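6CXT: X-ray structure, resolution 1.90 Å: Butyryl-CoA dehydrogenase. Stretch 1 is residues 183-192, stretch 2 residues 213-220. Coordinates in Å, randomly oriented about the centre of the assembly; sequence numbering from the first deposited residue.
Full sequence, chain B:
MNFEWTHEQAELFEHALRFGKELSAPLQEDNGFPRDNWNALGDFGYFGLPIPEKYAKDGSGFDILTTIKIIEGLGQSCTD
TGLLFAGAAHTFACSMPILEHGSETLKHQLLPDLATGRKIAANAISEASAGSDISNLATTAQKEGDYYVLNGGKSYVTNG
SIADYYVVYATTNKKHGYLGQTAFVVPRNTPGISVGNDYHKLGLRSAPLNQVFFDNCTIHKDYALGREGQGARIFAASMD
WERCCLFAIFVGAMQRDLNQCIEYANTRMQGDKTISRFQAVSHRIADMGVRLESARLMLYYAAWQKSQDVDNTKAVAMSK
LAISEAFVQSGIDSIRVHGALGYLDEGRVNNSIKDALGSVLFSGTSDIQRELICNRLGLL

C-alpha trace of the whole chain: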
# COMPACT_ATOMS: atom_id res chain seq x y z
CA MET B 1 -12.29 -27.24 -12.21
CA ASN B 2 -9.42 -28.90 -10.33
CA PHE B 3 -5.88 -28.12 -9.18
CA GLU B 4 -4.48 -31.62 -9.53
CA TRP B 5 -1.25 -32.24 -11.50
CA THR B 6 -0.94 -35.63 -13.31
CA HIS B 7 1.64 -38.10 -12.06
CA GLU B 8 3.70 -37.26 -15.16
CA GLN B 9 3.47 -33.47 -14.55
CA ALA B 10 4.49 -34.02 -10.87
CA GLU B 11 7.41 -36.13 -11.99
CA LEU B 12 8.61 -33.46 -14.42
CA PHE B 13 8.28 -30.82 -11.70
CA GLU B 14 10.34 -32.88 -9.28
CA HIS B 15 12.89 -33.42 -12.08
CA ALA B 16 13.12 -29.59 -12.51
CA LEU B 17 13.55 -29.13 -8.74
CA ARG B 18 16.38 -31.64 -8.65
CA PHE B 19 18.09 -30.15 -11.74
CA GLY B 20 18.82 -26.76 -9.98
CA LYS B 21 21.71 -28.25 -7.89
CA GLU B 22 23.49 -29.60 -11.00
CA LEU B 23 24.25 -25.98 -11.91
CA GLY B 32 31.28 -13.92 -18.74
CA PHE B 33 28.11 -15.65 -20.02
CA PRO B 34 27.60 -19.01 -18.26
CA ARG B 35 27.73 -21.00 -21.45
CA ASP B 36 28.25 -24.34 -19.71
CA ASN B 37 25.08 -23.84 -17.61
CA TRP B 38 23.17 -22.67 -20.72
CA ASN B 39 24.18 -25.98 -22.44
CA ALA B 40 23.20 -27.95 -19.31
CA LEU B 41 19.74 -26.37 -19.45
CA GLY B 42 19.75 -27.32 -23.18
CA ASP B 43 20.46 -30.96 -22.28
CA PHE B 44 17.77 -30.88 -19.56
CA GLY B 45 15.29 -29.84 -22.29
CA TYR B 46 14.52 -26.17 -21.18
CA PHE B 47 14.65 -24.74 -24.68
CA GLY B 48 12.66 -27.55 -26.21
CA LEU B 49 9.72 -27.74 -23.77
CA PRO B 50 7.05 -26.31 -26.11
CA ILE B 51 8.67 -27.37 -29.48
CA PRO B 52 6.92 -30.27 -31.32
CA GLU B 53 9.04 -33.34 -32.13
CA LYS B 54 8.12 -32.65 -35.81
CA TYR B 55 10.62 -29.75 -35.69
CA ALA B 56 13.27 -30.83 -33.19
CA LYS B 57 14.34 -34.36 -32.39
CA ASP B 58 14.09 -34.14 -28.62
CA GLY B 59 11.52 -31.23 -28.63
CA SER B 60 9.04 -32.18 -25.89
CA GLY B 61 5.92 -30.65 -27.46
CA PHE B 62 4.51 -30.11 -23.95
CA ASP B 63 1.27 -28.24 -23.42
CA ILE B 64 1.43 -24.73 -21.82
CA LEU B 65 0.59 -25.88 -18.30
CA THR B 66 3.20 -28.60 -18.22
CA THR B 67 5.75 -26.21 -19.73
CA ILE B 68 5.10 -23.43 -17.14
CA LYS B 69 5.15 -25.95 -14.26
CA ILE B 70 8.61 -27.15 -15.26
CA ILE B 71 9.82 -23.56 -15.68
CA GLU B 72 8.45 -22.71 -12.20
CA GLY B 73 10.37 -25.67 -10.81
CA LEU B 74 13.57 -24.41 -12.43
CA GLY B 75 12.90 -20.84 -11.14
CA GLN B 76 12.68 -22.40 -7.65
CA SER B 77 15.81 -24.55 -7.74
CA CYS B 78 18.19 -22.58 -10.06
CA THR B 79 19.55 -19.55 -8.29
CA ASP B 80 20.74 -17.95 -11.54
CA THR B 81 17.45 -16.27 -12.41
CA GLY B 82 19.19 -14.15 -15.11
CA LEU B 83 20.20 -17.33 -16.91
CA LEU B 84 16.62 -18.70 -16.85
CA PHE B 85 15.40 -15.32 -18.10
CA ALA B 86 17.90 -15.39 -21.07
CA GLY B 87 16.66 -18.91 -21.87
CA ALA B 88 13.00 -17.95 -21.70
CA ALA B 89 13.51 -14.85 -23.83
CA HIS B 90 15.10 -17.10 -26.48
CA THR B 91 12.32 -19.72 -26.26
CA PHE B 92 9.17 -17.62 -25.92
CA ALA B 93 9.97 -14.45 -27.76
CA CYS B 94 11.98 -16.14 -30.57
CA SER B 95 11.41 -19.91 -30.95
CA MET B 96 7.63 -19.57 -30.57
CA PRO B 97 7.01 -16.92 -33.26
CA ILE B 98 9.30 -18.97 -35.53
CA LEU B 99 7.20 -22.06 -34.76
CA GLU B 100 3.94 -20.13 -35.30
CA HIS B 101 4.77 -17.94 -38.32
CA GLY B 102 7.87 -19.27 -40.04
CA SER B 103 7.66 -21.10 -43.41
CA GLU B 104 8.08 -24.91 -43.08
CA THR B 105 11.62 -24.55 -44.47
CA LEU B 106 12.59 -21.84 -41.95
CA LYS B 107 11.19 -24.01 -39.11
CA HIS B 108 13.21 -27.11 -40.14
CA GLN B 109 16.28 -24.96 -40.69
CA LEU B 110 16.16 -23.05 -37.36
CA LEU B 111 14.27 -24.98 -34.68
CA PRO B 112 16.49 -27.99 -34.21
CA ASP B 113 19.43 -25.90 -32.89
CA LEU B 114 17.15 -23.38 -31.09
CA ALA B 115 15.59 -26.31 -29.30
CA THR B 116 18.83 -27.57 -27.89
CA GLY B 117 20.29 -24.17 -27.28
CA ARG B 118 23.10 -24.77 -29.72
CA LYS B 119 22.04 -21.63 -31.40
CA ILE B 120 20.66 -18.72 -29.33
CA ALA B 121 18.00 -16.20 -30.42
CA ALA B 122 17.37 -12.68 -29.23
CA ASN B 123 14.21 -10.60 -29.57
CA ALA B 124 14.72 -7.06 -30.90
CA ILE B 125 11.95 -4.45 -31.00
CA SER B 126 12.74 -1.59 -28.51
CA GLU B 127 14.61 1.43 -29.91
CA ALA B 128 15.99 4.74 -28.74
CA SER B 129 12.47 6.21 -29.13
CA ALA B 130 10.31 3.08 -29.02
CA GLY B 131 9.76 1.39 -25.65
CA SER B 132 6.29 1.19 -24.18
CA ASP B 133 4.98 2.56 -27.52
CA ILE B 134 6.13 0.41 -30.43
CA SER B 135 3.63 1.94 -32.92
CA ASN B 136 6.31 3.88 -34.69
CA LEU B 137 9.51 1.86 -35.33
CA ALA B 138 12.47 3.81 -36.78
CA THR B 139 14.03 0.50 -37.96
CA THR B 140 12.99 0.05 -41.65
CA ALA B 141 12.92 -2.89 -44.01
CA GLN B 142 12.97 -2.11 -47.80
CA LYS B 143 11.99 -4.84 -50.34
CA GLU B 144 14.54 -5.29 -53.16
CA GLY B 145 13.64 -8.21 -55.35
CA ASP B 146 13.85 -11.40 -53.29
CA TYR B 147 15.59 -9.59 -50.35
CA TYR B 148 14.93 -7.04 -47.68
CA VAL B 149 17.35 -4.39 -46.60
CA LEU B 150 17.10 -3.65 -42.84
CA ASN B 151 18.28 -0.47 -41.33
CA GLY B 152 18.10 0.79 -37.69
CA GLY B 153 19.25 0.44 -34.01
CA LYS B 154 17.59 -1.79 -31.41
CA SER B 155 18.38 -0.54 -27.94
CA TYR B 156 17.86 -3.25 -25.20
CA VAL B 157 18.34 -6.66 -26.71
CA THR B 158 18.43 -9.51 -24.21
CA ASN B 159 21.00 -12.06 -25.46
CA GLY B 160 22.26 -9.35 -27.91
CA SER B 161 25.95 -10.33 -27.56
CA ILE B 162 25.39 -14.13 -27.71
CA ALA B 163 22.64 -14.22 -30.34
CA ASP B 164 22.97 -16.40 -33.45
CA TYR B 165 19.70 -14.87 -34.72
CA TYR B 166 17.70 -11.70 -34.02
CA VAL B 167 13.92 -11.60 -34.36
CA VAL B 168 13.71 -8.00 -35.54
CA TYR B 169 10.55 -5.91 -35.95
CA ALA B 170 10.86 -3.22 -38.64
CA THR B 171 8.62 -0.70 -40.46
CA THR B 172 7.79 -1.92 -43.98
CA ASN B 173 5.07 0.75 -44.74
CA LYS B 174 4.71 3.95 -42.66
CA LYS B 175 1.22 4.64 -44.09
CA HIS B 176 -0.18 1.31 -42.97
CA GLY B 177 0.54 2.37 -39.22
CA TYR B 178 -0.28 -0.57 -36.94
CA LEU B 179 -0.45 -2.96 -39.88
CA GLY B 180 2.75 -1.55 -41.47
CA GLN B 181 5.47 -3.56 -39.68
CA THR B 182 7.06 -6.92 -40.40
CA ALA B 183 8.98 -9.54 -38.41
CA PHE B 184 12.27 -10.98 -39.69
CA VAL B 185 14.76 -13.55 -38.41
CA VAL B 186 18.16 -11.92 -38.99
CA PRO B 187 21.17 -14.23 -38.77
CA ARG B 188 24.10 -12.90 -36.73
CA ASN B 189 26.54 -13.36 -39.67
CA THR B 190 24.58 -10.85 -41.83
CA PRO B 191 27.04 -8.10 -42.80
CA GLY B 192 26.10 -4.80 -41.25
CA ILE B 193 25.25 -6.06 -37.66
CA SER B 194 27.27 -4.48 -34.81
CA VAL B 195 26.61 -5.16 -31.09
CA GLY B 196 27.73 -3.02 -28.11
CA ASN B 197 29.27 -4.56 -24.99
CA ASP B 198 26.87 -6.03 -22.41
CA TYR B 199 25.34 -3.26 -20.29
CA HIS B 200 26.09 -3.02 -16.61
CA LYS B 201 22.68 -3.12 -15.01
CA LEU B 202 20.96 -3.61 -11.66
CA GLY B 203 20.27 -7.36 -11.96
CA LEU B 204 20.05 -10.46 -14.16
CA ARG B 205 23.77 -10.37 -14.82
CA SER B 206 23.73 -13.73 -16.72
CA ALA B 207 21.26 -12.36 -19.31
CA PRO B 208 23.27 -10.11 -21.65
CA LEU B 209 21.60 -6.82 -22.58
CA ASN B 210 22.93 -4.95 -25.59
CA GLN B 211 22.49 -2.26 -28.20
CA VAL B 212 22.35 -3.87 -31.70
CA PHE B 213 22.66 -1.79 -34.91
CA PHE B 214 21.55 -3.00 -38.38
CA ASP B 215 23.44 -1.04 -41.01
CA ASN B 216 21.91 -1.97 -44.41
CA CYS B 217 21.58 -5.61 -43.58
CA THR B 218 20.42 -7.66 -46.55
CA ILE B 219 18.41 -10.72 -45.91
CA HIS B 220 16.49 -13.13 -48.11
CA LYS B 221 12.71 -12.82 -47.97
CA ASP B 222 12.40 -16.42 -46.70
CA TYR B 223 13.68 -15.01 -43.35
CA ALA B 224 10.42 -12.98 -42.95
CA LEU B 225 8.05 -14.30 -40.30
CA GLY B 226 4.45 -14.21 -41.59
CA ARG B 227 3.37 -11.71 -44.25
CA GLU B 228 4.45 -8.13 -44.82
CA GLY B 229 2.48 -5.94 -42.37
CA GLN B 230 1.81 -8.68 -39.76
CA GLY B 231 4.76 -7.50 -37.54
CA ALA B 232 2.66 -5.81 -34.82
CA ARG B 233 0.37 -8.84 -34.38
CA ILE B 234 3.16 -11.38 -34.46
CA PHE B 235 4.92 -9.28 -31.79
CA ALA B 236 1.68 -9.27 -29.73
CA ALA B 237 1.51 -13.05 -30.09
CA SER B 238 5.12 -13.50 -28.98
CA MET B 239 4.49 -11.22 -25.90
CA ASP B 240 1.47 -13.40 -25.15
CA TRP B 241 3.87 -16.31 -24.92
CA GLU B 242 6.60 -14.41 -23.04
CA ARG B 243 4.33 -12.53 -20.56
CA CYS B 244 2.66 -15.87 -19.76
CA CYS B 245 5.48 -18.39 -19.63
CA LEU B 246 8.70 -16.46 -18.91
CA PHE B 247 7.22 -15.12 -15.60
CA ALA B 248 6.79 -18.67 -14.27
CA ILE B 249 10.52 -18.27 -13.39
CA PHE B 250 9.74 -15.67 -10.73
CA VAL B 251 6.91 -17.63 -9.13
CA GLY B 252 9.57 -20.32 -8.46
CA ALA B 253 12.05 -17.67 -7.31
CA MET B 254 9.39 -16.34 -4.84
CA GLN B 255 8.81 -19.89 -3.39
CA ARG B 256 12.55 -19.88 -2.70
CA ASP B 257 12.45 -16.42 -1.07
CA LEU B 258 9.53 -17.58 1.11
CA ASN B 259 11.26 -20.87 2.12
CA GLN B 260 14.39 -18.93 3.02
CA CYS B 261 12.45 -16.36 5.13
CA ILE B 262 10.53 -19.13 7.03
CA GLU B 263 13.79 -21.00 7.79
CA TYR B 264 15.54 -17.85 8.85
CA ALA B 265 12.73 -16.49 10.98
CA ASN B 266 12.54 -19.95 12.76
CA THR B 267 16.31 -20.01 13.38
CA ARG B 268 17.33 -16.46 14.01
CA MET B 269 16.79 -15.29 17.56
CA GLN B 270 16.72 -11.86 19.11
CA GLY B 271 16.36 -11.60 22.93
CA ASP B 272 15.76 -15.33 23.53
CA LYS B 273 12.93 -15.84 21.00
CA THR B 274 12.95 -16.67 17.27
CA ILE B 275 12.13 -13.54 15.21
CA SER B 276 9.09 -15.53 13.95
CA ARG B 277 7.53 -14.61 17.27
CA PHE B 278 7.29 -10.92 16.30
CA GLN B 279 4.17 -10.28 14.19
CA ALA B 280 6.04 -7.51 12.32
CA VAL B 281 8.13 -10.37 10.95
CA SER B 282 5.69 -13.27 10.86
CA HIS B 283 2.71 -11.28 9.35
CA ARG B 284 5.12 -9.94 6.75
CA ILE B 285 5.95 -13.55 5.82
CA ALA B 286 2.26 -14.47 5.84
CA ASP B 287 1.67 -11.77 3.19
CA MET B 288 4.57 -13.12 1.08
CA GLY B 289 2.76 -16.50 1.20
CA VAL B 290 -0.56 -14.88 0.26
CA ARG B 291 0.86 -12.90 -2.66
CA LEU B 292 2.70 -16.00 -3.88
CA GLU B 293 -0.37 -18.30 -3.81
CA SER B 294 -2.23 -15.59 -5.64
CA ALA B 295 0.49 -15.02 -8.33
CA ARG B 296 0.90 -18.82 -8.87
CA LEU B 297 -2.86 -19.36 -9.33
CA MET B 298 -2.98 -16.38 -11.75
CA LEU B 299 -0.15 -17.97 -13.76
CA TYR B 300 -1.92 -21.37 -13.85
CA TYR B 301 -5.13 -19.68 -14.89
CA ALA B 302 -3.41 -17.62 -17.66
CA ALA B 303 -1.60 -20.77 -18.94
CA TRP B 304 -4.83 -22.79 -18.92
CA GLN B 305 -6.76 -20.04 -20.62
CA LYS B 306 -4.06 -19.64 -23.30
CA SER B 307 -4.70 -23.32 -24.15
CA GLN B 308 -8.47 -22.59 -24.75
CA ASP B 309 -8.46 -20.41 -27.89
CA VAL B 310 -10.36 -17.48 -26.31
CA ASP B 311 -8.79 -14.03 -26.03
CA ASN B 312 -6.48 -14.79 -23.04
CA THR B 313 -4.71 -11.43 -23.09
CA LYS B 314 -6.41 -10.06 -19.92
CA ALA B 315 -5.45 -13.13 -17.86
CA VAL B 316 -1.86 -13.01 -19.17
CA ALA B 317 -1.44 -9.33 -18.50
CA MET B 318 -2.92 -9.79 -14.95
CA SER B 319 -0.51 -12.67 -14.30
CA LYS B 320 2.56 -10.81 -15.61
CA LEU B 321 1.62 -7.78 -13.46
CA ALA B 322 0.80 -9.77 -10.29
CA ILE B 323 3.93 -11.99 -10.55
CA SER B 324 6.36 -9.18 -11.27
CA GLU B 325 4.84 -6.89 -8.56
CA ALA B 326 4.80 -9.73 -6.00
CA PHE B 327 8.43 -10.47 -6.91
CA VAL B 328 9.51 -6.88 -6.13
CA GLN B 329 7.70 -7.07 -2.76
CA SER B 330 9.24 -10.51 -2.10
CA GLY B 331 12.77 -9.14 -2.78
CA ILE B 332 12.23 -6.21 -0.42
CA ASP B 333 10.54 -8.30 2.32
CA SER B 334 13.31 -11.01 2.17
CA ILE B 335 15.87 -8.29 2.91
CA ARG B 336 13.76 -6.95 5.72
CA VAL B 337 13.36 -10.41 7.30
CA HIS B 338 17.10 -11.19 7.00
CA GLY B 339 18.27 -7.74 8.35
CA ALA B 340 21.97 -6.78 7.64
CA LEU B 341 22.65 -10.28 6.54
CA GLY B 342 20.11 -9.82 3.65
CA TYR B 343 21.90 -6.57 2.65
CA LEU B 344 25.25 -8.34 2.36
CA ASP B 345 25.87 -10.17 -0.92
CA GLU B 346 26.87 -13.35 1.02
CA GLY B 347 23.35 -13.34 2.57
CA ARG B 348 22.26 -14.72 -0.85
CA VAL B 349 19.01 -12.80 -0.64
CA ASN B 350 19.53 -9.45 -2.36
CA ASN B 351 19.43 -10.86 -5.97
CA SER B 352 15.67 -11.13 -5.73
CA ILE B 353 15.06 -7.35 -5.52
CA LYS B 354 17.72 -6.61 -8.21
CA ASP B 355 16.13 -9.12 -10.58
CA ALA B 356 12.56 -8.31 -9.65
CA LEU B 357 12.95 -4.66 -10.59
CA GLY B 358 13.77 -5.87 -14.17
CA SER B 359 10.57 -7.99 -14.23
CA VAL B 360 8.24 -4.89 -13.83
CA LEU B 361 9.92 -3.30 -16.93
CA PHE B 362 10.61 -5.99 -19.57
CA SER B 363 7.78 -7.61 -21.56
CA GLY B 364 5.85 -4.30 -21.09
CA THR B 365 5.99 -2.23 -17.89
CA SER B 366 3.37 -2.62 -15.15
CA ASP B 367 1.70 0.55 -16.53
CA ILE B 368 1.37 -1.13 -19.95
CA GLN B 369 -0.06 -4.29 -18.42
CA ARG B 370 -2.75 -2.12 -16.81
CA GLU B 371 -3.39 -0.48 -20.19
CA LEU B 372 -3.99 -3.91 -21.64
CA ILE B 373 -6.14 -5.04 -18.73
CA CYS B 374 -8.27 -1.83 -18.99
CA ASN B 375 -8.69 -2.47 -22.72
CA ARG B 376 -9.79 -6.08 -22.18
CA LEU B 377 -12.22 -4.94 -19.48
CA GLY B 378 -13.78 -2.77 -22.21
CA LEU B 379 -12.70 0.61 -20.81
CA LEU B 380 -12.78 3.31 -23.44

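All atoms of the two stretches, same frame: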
# COMPACT_ATOMS: atom_id res chain seq x y z
N ALA B 183 8.02 -8.79 -39.19
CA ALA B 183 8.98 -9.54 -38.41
C ALA B 183 9.94 -10.30 -39.30
O ALA B 183 9.51 -10.94 -40.28
CB ALA B 183 8.25 -10.51 -37.49
N PHE B 184 11.22 -10.28 -38.92
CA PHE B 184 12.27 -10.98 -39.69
C PHE B 184 13.20 -11.71 -38.72
O PHE B 184 13.46 -11.21 -37.63
CB PHE B 184 13.15 -9.92 -40.39
CG PHE B 184 12.41 -9.10 -41.41
CD1 PHE B 184 12.26 -9.58 -42.74
CD2 PHE B 184 11.90 -7.85 -41.08
CE1 PHE B 184 11.61 -8.80 -43.68
CE2 PHE B 184 11.24 -7.06 -42.02
CZ PHE B 184 11.10 -7.54 -43.34
N VAL B 185 13.68 -12.87 -39.12
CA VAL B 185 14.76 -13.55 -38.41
C VAL B 185 16.04 -13.14 -39.12
O VAL B 185 16.18 -13.37 -40.33
CB VAL B 185 14.62 -15.07 -38.50
CG1 VAL B 185 15.83 -15.77 -37.87
CG2 VAL B 185 13.34 -15.53 -37.82
N VAL B 186 16.96 -12.49 -38.40
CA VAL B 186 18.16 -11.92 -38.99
C VAL B 186 19.36 -12.72 -38.45
O VAL B 186 19.68 -12.61 -37.26
CB VAL B 186 18.31 -10.43 -38.69
CG1 VAL B 186 19.58 -9.84 -39.31
CG2 VAL B 186 17.07 -9.67 -39.15
N PRO B 187 20.01 -13.51 -39.29
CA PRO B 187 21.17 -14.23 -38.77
C PRO B 187 22.30 -13.29 -38.34
O PRO B 187 22.50 -12.26 -38.92
CB PRO B 187 21.58 -15.13 -39.94
CG PRO B 187 20.42 -15.16 -40.85
CD PRO B 187 19.71 -13.85 -40.67
N ARG B 188 22.99 -13.65 -37.28
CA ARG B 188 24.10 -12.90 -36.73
C ARG B 188 25.20 -12.61 -37.77
O ARG B 188 25.72 -11.57 -37.75
CB ARG B 188 24.68 -13.61 -35.52
CG ARG B 188 25.79 -12.90 -34.77
CD ARG B 188 25.47 -11.50 -34.33
NE ARG B 188 26.48 -10.92 -33.47
CZ ARG B 188 26.64 -11.22 -32.20
NH1 ARG B 188 25.88 -12.10 -31.62
NH2 ARG B 188 27.59 -10.62 -31.52
N ASN B 189 25.50 -13.55 -38.65
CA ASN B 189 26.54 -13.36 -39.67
C ASN B 189 26.18 -12.41 -40.83
O ASN B 189 26.95 -12.21 -41.70
CB ASN B 189 27.07 -14.71 -40.15
CG ASN B 189 27.75 -15.50 -39.04
OD1 ASN B 189 27.93 -15.00 -37.97
ND2 ASN B 189 28.08 -16.74 -39.29
N THR B 190 25.00 -11.83 -40.81
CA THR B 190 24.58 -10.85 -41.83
C THR B 190 25.51 -9.62 -41.73
O THR B 190 25.54 -8.92 -40.69
CB THR B 190 23.09 -10.42 -41.65
OG1 THR B 190 22.26 -11.58 -41.59
CG2 THR B 190 22.64 -9.46 -42.75
N PRO B 191 26.27 -9.31 -42.83
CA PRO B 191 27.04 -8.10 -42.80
C PRO B 191 26.22 -6.89 -42.48
O PRO B 191 25.11 -6.69 -43.01
CB PRO B 191 27.62 -8.00 -44.24
CG PRO B 191 27.80 -9.43 -44.60
CD PRO B 191 26.49 -10.03 -44.11
N GLY B 192 26.77 -6.05 -41.62
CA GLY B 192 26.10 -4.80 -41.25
C GLY B 192 25.56 -4.80 -39.78
O GLY B 192 25.19 -3.74 -39.27
N PHE B 213 22.91 -2.68 -33.75
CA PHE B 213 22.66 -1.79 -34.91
C PHE B 213 22.63 -2.63 -36.21
O PHE B 213 23.41 -3.59 -36.37
CB PHE B 213 23.65 -0.60 -34.99
CG PHE B 213 23.17 0.50 -35.92
CD1 PHE B 213 22.29 1.52 -35.46
CD2 PHE B 213 23.53 0.52 -37.31
CE1 PHE B 213 21.82 2.52 -36.34
CE2 PHE B 213 23.04 1.52 -38.18
CZ PHE B 213 22.19 2.51 -37.70
N PHE B 214 21.69 -2.30 -37.10
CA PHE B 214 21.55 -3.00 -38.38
C PHE B 214 21.82 -1.94 -39.42
O PHE B 214 21.03 -0.99 -39.59
CB PHE B 214 20.16 -3.60 -38.49
CG PHE B 214 19.87 -4.65 -37.45
CD1 PHE B 214 20.24 -5.98 -37.63
CD2 PHE B 214 19.21 -4.29 -36.25
CE1 PHE B 214 19.98 -6.98 -36.69
CE2 PHE B 214 18.94 -5.29 -35.29
CZ PHE B 214 19.32 -6.62 -35.49
N ASP B 215 22.99 -2.03 -40.02
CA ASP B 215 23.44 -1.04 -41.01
C ASP B 215 23.30 -1.70 -42.39
O ASP B 215 24.18 -2.50 -42.80
CB ASP B 215 24.90 -0.66 -40.73
CG ASP B 215 25.52 0.26 -41.79
OD1 ASP B 215 24.81 0.86 -42.60
OD2 ASP B 215 26.75 0.39 -41.79
N ASN B 216 22.18 -1.41 -43.06
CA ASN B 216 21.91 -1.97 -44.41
C ASN B 216 22.17 -3.44 -44.47
O ASN B 216 23.03 -3.92 -45.22
CB ASN B 216 22.71 -1.20 -45.49
CG ASN B 216 22.14 0.22 -45.73
OD1 ASN B 216 20.92 0.41 -45.91
ND2 ASN B 216 23.01 1.22 -45.69
N CYS B 217 21.44 -4.18 -43.65
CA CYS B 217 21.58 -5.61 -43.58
C CYS B 217 20.65 -6.15 -44.64
O CYS B 217 19.44 -5.85 -44.60
CB CYS B 217 21.13 -6.14 -42.19
SG CYS B 217 22.36 -5.68 -40.95
N THR B 218 21.21 -6.98 -45.53
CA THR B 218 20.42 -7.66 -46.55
C THR B 218 20.07 -9.04 -46.18
O THR B 218 20.94 -9.89 -45.92
CB THR B 218 21.20 -7.59 -47.91
OG1 THR B 218 21.29 -6.20 -48.21
CG2 THR B 218 20.44 -8.33 -49.00
N ILE B 219 18.78 -9.33 -46.16
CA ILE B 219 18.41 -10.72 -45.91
C ILE B 219 17.38 -11.22 -46.94
O ILE B 219 16.56 -10.44 -47.44
CB ILE B 219 17.79 -10.91 -44.48
CG1 ILE B 219 16.59 -9.99 -44.33
CG2 ILE B 219 18.81 -10.56 -43.36
CD1 ILE B 219 15.79 -10.29 -43.08
N HIS B 220 17.42 -12.52 -47.18
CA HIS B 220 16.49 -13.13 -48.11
C HIS B 220 15.09 -13.08 -47.53
O HIS B 220 14.91 -13.22 -46.32
CB HIS B 220 16.88 -14.57 -48.40
CG HIS B 220 16.14 -15.13 -49.57
ND1 HIS B 220 15.07 -15.98 -49.42
CD2 HIS B 220 16.28 -14.92 -50.90
CE1 HIS B 220 14.59 -16.29 -50.62
NE2 HIS B 220 15.31 -15.66 -51.53
O HOH W 1 24.09 -7.37 -45.50

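Strand 183-187 and strand 217-220 do not pair edge to edge: their axes come no closer than 8.2 Å and their N-to-C directions differ by 113°, so this part of the contact depends on side chains. After the first strand, a type I turn from Pro-187 to Thr-190 redirects the chain. It is closed by Thr-190 N donating to Pro-187 O at 3.2 Å, and Thr-190 OG1 donates to the same Pro-187 O at 2.8 Å. In the second stretch the chain turns a corner at Asp-215 and Asn-216.

The backbones meet at Gly-192, whose CA lies 4.6 Å from Asp-215 CA. Asp-215 N donates to Gly-192 O at 2.9 Å, with an N-H...O angle of 159°, a hydrogen bond linking the two backbones directly. A CA-H...O contact runs beside it, Gly-192 CA to Asp-215 O at 3.4 Å. An ideal CB on Gly-192 would fall 2.3 Å from Asp-215 O, and phi/psi of 110/-12 would also jam it against the preceding carbonyl; both observations account for glycine here. A water extends the link, donating to Pro-191 O at 2.8 Å and accepting from Thr-218 N at 2.9 Å.

Ile-219 is the residue most covered by the other stretch, at 93 Å². Its CA-to-CB bond points toward the first stretch, and those of Phe-184 and Val-186 point toward the second. With chi1 at 57° (p) and chi2 at 170° (t), its CD1 lies 3.6 Å from Phe-184 CD1 and 4.2 Å from Val-186 CG2, while its CG2 approaches Pro-187 CD at 4.3 Å. Val-186 CG1 meets Phe-214 CE1 at 3.9 Å. This packing leaves Val-185 O buried without a polar partner. Thr-190 OG1, besides bonding within the turn, lies 4.0 Å from Ile-219 CG2, and Thr-190 CG2 lies 3.7 Å from Cys-217 CB.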